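Local coordinates for protein 33 kDa chaperonin (Thermotoga maritima, PDB 1VQ0) that probably acts as a redox-regulated chaperone that keeps thermally unfolding and oxidatively damaged proteins from aggregating irreversibly, at residues S89-N101 against E235-R247. Sequence-based numbering, arbitrary orientation.
Sequences STSEFTVRGYVAN and ETAEIKYKCDCNR. With ZN (zinc ion), chain C.
Tyr241 lays one ring face under the backbone of Val95 and Arg96, a CH-pi contact with Arg96 CA 4.0 Å from the ring centroid. CG stands anti to the backbone N (chi1 -157°), which carries the ring across onto the neighbouring strand as far as Gly97, whose N donates to Tyr241 OH at 3.2 Å; that hydroxyl is also hydrogen-bonded to Trp277 O. A leucine here would probably leave Gly97 N without this acceptor and open a gap beneath Arg96. On the buried side helix 32-42 packs against Val95 and Tyr241. Three hydrogen bonds define a parallel ladder: Lys240 bonds on either side of Thr94, through N to Phe93 O (3.2 Å) and through O to Val95 N (2.9 Å), and Lys242 N donates to Val95 O (2.8 Å). It joins strands 94-99 and 235-241 within the large mixed sheet, just before the zinc site of Cys243, Cys245, Cys275 and Cys278. There Arg96 NH1 bonds weakly to Cys243 SG (3.3 Å) and Asp244 OD1 (3.0 Å), the latter a salt bridge with nearly perpendicular planes. At the other end Ala237 CB makes a CH-pi contact over the Phe93 ring centre, 6° off its normal. On the face carrying Thr94 and Lys240, away from helix 32-42, Thr94 CB packs against Lys242 CB at 3.8 Å and a water links Thr94 OG1 to Lys242 O; the loose side lies beyond, where exposed Lys240 and Lys242 lead their amino groups away.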
ATOM      1  N   SER A  89       4.377 -16.479  -2.213  1.00 33.18           N
ATOM      2  CA  SER A  89       3.702 -17.752  -1.999  1.00 32.24           C
ATOM      3  C   SER A  89       2.300 -17.794  -2.647  1.00 33.05           C
ATOM      4  O   SER A  89       1.729 -16.766  -3.005  1.00 33.50           O
ATOM      5  CB  SER A  89       3.557 -18.026  -0.518  1.00 32.52           C
ATOM      6  OG  SER A  89       2.692 -17.085   0.079  1.00 31.34           O
ATOM      7  N   THR A  90       1.778 -19.007  -2.821  1.00 33.43           N
ATOM      8  CA  THR A  90       0.518 -19.223  -3.487  1.00 33.32           C
ATOM      9  C   THR A  90      -0.423 -20.125  -2.701  1.00 33.14           C
ATOM     10  O   THR A  90      -0.019 -20.846  -1.779  1.00 33.08           O
ATOM     11  CB  THR A  90       0.722 -19.881  -4.859  1.00 33.51           C
ATOM     12  OG1 THR A  90       1.175 -21.214  -4.666  1.00 30.19           O
ATOM     13  CG2 THR A  90       1.850 -19.221  -5.598  1.00 34.33           C
ATOM     14  N   SER A  91      -1.676 -20.124  -3.134  1.00 33.17           N
ATOM     15  CA  SER A  91      -2.659 -21.003  -2.541  1.00 36.20           C
ATOM     16  C   SER A  91      -2.337 -22.507  -2.799  1.00 37.08           C
ATOM     17  O   SER A  91      -2.782 -23.355  -2.037  1.00 36.98           O
ATOM     18  CB  SER A  91      -4.054 -20.646  -3.013  1.00 36.06           C
ATOM     19  OG  SER A  91      -4.100 -20.583  -4.411  1.00 38.25           O
ATOM     20  N   GLU A  92      -1.512 -22.801  -3.817  1.00 37.52           N
ATOM     21  CA  GLU A  92      -1.071 -24.172  -4.132  1.00 39.25           C
ATOM     22  C   GLU A  92       0.195 -24.574  -3.361  1.00 37.35           C
ATOM     23  O   GLU A  92       0.888 -25.524  -3.734  1.00 36.65           O
ATOM     24  CB  GLU A  92      -0.805 -24.371  -5.644  1.00 40.60           C
ATOM     25  CG  GLU A  92      -1.760 -23.690  -6.606  1.00 48.34           C
ATOM     26  CD  GLU A  92      -1.307 -22.261  -6.925  1.00 57.29           C
ATOM     27  OE1 GLU A  92      -0.158 -22.095  -7.437  1.00 62.91           O
ATOM     28  OE2 GLU A  92      -2.091 -21.307  -6.650  1.00 60.78           O
ATOM     29  N   PHE A  93       0.504 -23.820  -2.307  1.00 36.35           N
ATOM     30  CA  PHE A  93       1.573 -24.137  -1.376  1.00 34.21           C
ATOM     31  C   PHE A  93       2.957 -24.106  -2.048  1.00 34.00           C
ATOM     32  O   PHE A  93       3.892 -24.827  -1.640  1.00 33.88           O
ATOM     33  CB  PHE A  93       1.297 -25.488  -0.699  1.00 33.94           C
ATOM     34  CG  PHE A  93       0.082 -25.484   0.183  1.00 34.14           C
ATOM     35  CD1 PHE A  93       0.137 -24.921   1.443  1.00 33.67           C
ATOM     36  CD2 PHE A  93      -1.123 -26.018  -0.256  1.00 34.11           C
ATOM     37  CE1 PHE A  93      -0.974 -24.906   2.258  1.00 34.72           C
ATOM     38  CE2 PHE A  93      -2.268 -26.025   0.562  1.00 35.35           C
ATOM     39  CZ  PHE A  93      -2.182 -25.464   1.828  1.00 37.11           C
ATOM     40  N   THR A  94       3.112 -23.271  -3.085  1.00 33.64           N
ATOM     41  CA  THR A  94       4.425 -23.068  -3.665  1.00 32.26           C
ATOM     42  C   THR A  94       5.002 -21.694  -3.318  1.00 33.77           C
ATOM     43  O   THR A  94       4.295 -20.796  -2.890  1.00 35.68           O
ATOM     44  CB  THR A  94       4.441 -23.285  -5.211  1.00 32.01           C
ATOM     45  OG1 THR A  94       3.790 -22.191  -5.875  1.00 32.08           O
ATOM     46  CG2 THR A  94       3.692 -24.555  -5.615  1.00 25.18           C
ATOM     47  N   VAL A  95       6.305 -21.558  -3.501  1.00 32.18           N
ATOM     48  CA  VAL A  95       6.980 -20.298  -3.277  1.00 33.41           C
ATOM     49  C   VAL A  95       8.013 -19.994  -4.380  1.00 32.51           C
ATOM     50  O   VAL A  95       8.473 -20.866  -5.081  1.00 28.90           O
ATOM     51  CB  VAL A  95       7.701 -20.185  -1.910  1.00 33.26           C
ATOM     52  CG1 VAL A  95       6.730 -20.311  -0.793  1.00 32.39           C
ATOM     53  CG2 VAL A  95       8.800 -21.233  -1.749  1.00 34.75           C
ATOM     54  N   ARG A  96       8.354 -18.730  -4.481  1.00 31.62           N
ATOM     55  CA  ARG A  96       9.490 -18.312  -5.254  1.00 32.07           C
ATOM     56  C   ARG A  96       9.904 -16.944  -4.727  1.00 31.46           C
ATOM     57  O   ARG A  96       9.162 -16.309  -4.007  1.00 32.11           O
ATOM     58  CB  ARG A  96       9.161 -18.268  -6.746  1.00 33.03           C
ATOM     59  CG  ARG A  96       7.963 -17.353  -7.110  1.00 32.05           C
ATOM     60  CD  ARG A  96       7.745 -17.250  -8.614  1.00 32.12           C
ATOM     61  NE  ARG A  96       6.697 -16.316  -8.933  1.00 26.63           N
ATOM     62  CZ  ARG A  96       6.290 -15.982 -10.138  1.00 33.01           C
ATOM     63  NH1 ARG A  96       6.902 -16.466 -11.223  1.00 31.64           N
ATOM     64  NH2 ARG A  96       5.289 -15.100 -10.262  1.00 27.78           N
ATOM     65  N   GLY A  97      11.077 -16.504  -5.115  1.00 29.02           N
ATOM     66  CA  GLY A  97      11.704 -15.353  -4.478  1.00 30.32           C
ATOM     67  C   GLY A  97      13.052 -14.973  -5.052  1.00 30.03           C
ATOM     68  O   GLY A  97      13.624 -15.723  -5.831  1.00 32.06           O
ATOM     69  N   TYR A  98      13.536 -13.793  -4.689  1.00 31.15           N
ATOM     70  CA  TYR A  98      14.804 -13.247  -5.192  1.00 31.35           C
ATOM     71  C   TYR A  98      15.237 -12.042  -4.326  1.00 32.34           C
ATOM     72  O   TYR A  98      14.425 -11.471  -3.571  1.00 32.28           O
ATOM     73  CB  TYR A  98      14.690 -12.843  -6.659  1.00 31.54           C
ATOM     74  CG  TYR A  98      13.747 -11.656  -6.969  1.00 32.50           C
ATOM     75  CD1 TYR A  98      12.417 -11.857  -7.257  1.00 31.05           C
ATOM     76  CD2 TYR A  98      14.236 -10.333  -7.029  1.00 35.82           C
ATOM     77  CE1 TYR A  98      11.547 -10.770  -7.541  1.00 33.50           C
ATOM     78  CE2 TYR A  98      13.384  -9.235  -7.311  1.00 34.89           C
ATOM     79  CZ  TYR A  98      12.029  -9.477  -7.551  1.00 33.62           C
ATOM     80  OH  TYR A  98      11.169  -8.440  -7.884  1.00 35.85           O
ATOM     81  N   VAL A  99      16.518 -11.683  -4.434  1.00 30.96           N
ATOM     82  CA  VAL A  99      17.052 -10.500  -3.778  1.00 30.52           C
ATOM     83  C   VAL A  99      17.726  -9.687  -4.838  1.00 31.75           C
ATOM     84  O   VAL A  99      18.134 -10.231  -5.863  1.00 31.89           O
ATOM     85  CB  VAL A  99      18.053 -10.788  -2.667  1.00 30.30           C
ATOM     86  CG1 VAL A  99      17.439 -11.583  -1.571  1.00 29.01           C
ATOM     87  CG2 VAL A  99      19.304 -11.511  -3.189  1.00 26.18           C
ATOM     88  N   ALA A 100      17.845  -8.376  -4.605  1.00 32.24           N
ATOM     89  CA  ALA A 100      18.463  -7.503  -5.604  1.00 33.07           C
ATOM     90  C   ALA A 100      19.967  -7.767  -5.720  1.00 33.37           C
ATOM     91  O   ALA A 100      20.511  -7.726  -6.831  1.00 33.61           O
ATOM     92  CB  ALA A 100      18.181  -6.038  -5.296  1.00 34.59           C
ATOM     93  N   ASN A 101      20.598  -8.135  -4.592  1.00 32.51           N
ATOM     94  CA  ASN A 101      22.024  -8.376  -4.517  1.00 32.84           C
ATOM     95  C   ASN A 101      22.363  -9.745  -3.951  1.00 31.89           C
ATOM     96  O   ASN A 101      22.637  -9.867  -2.777  1.00 29.93           O
ATOM     97  CB  ASN A 101      22.750  -7.250  -3.737  1.00 34.36           C
ATOM     98  CG  ASN A 101      24.304  -7.480  -3.630  1.00 39.42           C
ATOM     99  OD1 ASN A 101      24.884  -8.303  -4.356  1.00 43.89           O
ATOM    100  ND2 ASN A 101      24.958  -6.750  -2.714  1.00 42.69           N
ATOM    101  N   GLU A 235      -3.571 -30.145   9.793  1.00 33.06           N
ATOM    102  CA  GLU A 235      -3.392 -30.418   8.368  1.00 31.99           C
ATOM    103  C   GLU A 235      -1.931 -30.162   7.926  1.00 30.94           C
ATOM    104  O   GLU A 235      -1.207 -29.370   8.513  1.00 29.01           O
ATOM    105  CB  GLU A 235      -4.364 -29.553   7.552  1.00 32.38           C
ATOM    106  CG  GLU A 235      -5.760 -30.118   7.560  1.00 36.91           C
ATOM    107  CD  GLU A 235      -6.817 -29.204   6.961  1.00 42.56           C
ATOM    108  OE1 GLU A 235      -7.167 -28.142   7.570  1.00 40.95           O
ATOM    109  OE2 GLU A 235      -7.326 -29.592   5.890  1.00 46.95           O
ATOM    110  N   THR A 236      -1.523 -30.867   6.883  1.00 31.22           N
ATOM    111  CA  THR A 236      -0.180 -30.770   6.312  1.00 33.08           C
ATOM    112  C   THR A 236      -0.189 -30.489   4.814  1.00 32.61           C
ATOM    113  O   THR A 236      -1.114 -30.834   4.100  1.00 32.80           O
ATOM    114  CB  THR A 236       0.620 -32.077   6.534  1.00 33.01           C
ATOM    115  OG1 THR A 236      -0.021 -33.139   5.843  1.00 34.72           O
ATOM    116  CG2 THR A 236       0.606 -32.512   7.970  1.00 35.64           C
ATOM    117  N   ALA A 237       0.839 -29.835   4.326  1.00 32.79           N
ATOM    118  CA  ALA A 237       1.005 -29.747   2.888  1.00 33.17           C
ATOM    119  C   ALA A 237       2.492 -29.671   2.538  1.00 34.41           C
ATOM    120  O   ALA A 237       3.325 -29.316   3.342  1.00 35.50           O
ATOM    121  CB  ALA A 237       0.291 -28.542   2.361  1.00 32.40           C
ATOM    122  N   GLU A 238       2.793 -29.947   1.293  1.00 36.56           N
ATOM    123  CA  GLU A 238       4.162 -29.881   0.776  1.00 37.31           C
ATOM    124  C   GLU A 238       4.410 -28.504   0.206  1.00 35.81           C
ATOM    125  O   GLU A 238       3.637 -28.013  -0.618  1.00 36.37           O
ATOM    126  CB  GLU A 238       4.299 -30.920  -0.310  1.00 37.83           C
ATOM    127  CG  GLU A 238       5.691 -31.280  -0.761  1.00 45.55           C
ATOM    128  CD  GLU A 238       5.683 -32.478  -1.732  1.00 51.64           C
ATOM    129  OE1 GLU A 238       4.743 -33.317  -1.660  1.00 53.22           O
ATOM    130  OE2 GLU A 238       6.636 -32.561  -2.573  1.00 60.28           O
ATOM    131  N   ILE A 239       5.469 -27.858   0.671  1.00 34.66           N
ATOM    132  CA  ILE A 239       5.894 -26.527   0.126  1.00 35.07           C
ATOM    133  C   ILE A 239       6.907 -26.807  -0.964  1.00 35.07           C
ATOM    134  O   ILE A 239       7.832 -27.607  -0.727  1.00 36.58           O
ATOM    135  CB  ILE A 239       6.514 -25.625   1.234  1.00 34.34           C
ATOM    136  CG1 ILE A 239       5.508 -25.424   2.376  1.00 32.98           C
ATOM    137  CG2 ILE A 239       6.990 -24.273   0.683  1.00 34.28           C
ATOM    138  CD1 ILE A 239       4.277 -24.610   2.011  1.00 31.57           C
ATOM    139  N   LYS A 240       6.716 -26.233  -2.153  1.00 34.10           N
ATOM    140  CA  LYS A 240       7.676 -26.457  -3.246  1.00 33.96           C
ATOM    141  C   LYS A 240       8.096 -25.146  -3.835  1.00 33.12           C
ATOM    142  O   LYS A 240       7.273 -24.241  -3.955  1.00 31.68           O
ATOM    143  CB  LYS A 240       7.086 -27.294  -4.417  1.00 35.93           C
ATOM    144  CG  LYS A 240       6.149 -28.478  -4.097  1.00 40.70           C
ATOM    145  CD  LYS A 240       6.773 -29.833  -4.235  1.00 49.71           C
ATOM    146  CE  LYS A 240       6.406 -30.571  -5.539  1.00 57.83           C
ATOM    147  NZ  LYS A 240       5.289 -31.612  -5.451  1.00 58.94           N
ATOM    148  N   TYR A 241       9.387 -25.042  -4.202  1.00 30.86           N
ATOM    149  CA  TYR A 241       9.836 -23.925  -4.999  1.00 30.30           C
ATOM    150  C   TYR A 241       9.192 -24.093  -6.378  1.00 31.95           C
ATOM    151  O   TYR A 241       9.308 -25.153  -7.000  1.00 32.80           O
ATOM    152  CB  TYR A 241      11.378 -23.856  -5.095  1.00 30.41           C
ATOM    153  CG  TYR A 241      11.893 -22.489  -5.423  1.00 30.13           C
ATOM    154  CD1 TYR A 241      11.953 -22.058  -6.723  1.00 29.92           C
ATOM    155  CD2 TYR A 241      12.216 -21.602  -4.418  1.00 29.66           C
ATOM    156  CE1 TYR A 241      12.376 -20.782  -7.023  1.00 27.99           C
ATOM    157  CE2 TYR A 241      12.624 -20.322  -4.689  1.00 28.65           C
ATOM    158  CZ  TYR A 241      12.715 -19.919  -6.001  1.00 27.82           C
ATOM    159  OH  TYR A 241      13.134 -18.640  -6.292  1.00 29.99           O
ATOM    160  N   LYS A 242       8.521 -23.058  -6.872  1.00 32.25           N
ATOM    161  CA  LYS A 242       7.976 -23.130  -8.214  1.00 32.44           C
ATOM    162  C   LYS A 242       7.824 -21.764  -8.862  1.00 31.73           C
ATOM    163  O   LYS A 242       7.406 -20.828  -8.229  1.00 32.31           O
ATOM    164  CB  LYS A 242       6.631 -23.861  -8.210  1.00 33.21           C
ATOM    165  CG  LYS A 242       6.370 -24.585  -9.526  1.00 39.60           C
ATOM    166  CD  LYS A 242       4.935 -25.082  -9.625  1.00 48.71           C
ATOM    167  CE  LYS A 242       4.536 -25.290 -11.090  1.00 52.94           C
ATOM    168  NZ  LYS A 242       3.643 -26.455 -11.205  1.00 53.71           N
ATOM    169  N   CYS A 243       8.160 -21.705 -10.152  1.00 30.38           N
ATOM    170  CA  CYS A 243       7.999 -20.553 -11.008  1.00 30.43           C
ATOM    171  C   CYS A 243       7.104 -20.939 -12.225  1.00 31.29           C
ATOM    172  O   CYS A 243       6.949 -22.084 -12.508  1.00 31.01           O
ATOM    173  CB  CYS A 243       9.357 -20.085 -11.493  1.00 29.50           C
ATOM    174  SG  CYS A 243       9.331 -18.451 -12.197  1.00 29.67           S
ATOM    175  N   ASP A 244       6.493 -19.950 -12.878  1.00 32.71           N
ATOM    176  CA  ASP A 244       5.609 -20.135 -14.004  1.00 34.99           C
ATOM    177  C   ASP A 244       6.269 -19.590 -15.278  1.00 35.97           C
ATOM    178  O   ASP A 244       5.633 -19.494 -16.309  1.00 37.50           O
ATOM    179  CB  ASP A 244       4.228 -19.441 -13.786  1.00 34.36           C
ATOM    180  CG  ASP A 244       4.331 -17.910 -13.752  1.00 38.20           C
ATOM    181  OD1 ASP A 244       5.443 -17.408 -13.691  1.00 38.83           O
ATOM    182  OD2 ASP A 244       3.371 -17.121 -13.784  1.00 45.23           O
ATOM    183  N   CYS A 245       7.532 -19.198 -15.226  1.00 37.61           N
ATOM    184  CA  CYS A 245       8.176 -18.804 -16.471  1.00 38.41           C
ATOM    185  C   CYS A 245       8.321 -20.013 -17.409  1.00 39.51           C
ATOM    186  O   CYS A 245       8.299 -21.172 -17.004  1.00 38.91           O
ATOM    187  CB  CYS A 245       9.533 -18.182 -16.215  1.00 39.11           C
ATOM    188  SG  CYS A 245      10.808 -19.350 -15.667  1.00 40.75           S
ATOM    189  N   ASN A 246       8.418 -19.688 -18.689  1.00 40.21           N
ATOM    190  CA  ASN A 246       8.656 -20.639 -19.747  1.00 40.27           C
ATOM    191  C   ASN A 246       9.136 -19.836 -20.953  1.00 40.02           C
ATOM    192  O   ASN A 246       9.215 -18.597 -20.914  1.00 40.84           O
ATOM    193  CB  ASN A 246       7.416 -21.467 -20.088  1.00 40.16           C
ATOM    194  CG  ASN A 246       6.265 -20.626 -20.617  1.00 40.54           C
ATOM    195  OD1 ASN A 246       6.451 -19.705 -21.395  1.00 40.96           O
ATOM    196  ND2 ASN A 246       5.064 -20.970 -20.208  1.00 38.58           N
ATOM    197  N   ARG A 247       9.488 -20.540 -22.006  1.00 38.94           N
ATOM    198  CA  ARG A 247      10.087 -19.883 -23.173  1.00 39.55           C
ATOM    199  C   ARG A 247       9.123 -18.994 -23.926  1.00 39.24           C
ATOM    200  O   ARG A 247       9.516 -17.965 -24.438  1.00 39.59           O
ATOM    201  CB  ARG A 247      10.635 -20.915 -24.153  1.00 39.56           C
ATOM    202  CG  ARG A 247      11.512 -20.299 -25.206  1.00 38.42           C
ATOM    203  CD  ARG A 247      12.299 -21.312 -25.941  1.00 37.97           C
ATOM    204  NE  ARG A 247      13.168 -20.735 -26.933  1.00 36.55           N
ATOM    205  CZ  ARG A 247      14.399 -20.328 -26.715  1.00 34.91           C
ATOM    206  NH1 ARG A 247      15.096 -19.841 -27.734  1.00 32.51           N
ATOM    207  NH2 ARG A 247      14.944 -20.422 -25.501  1.00 32.82           N
TER
HETATM  208 ZN    ZN C 300      11.228 -18.423 -13.544  1.00 40.42          ZN
HETATM  209  O   HOH W   1       3.029 -27.655  -3.448  1.00 37.33           O
HETATM  210  O   HOH W   2       5.483 -20.023  -6.238  1.00 25.03           O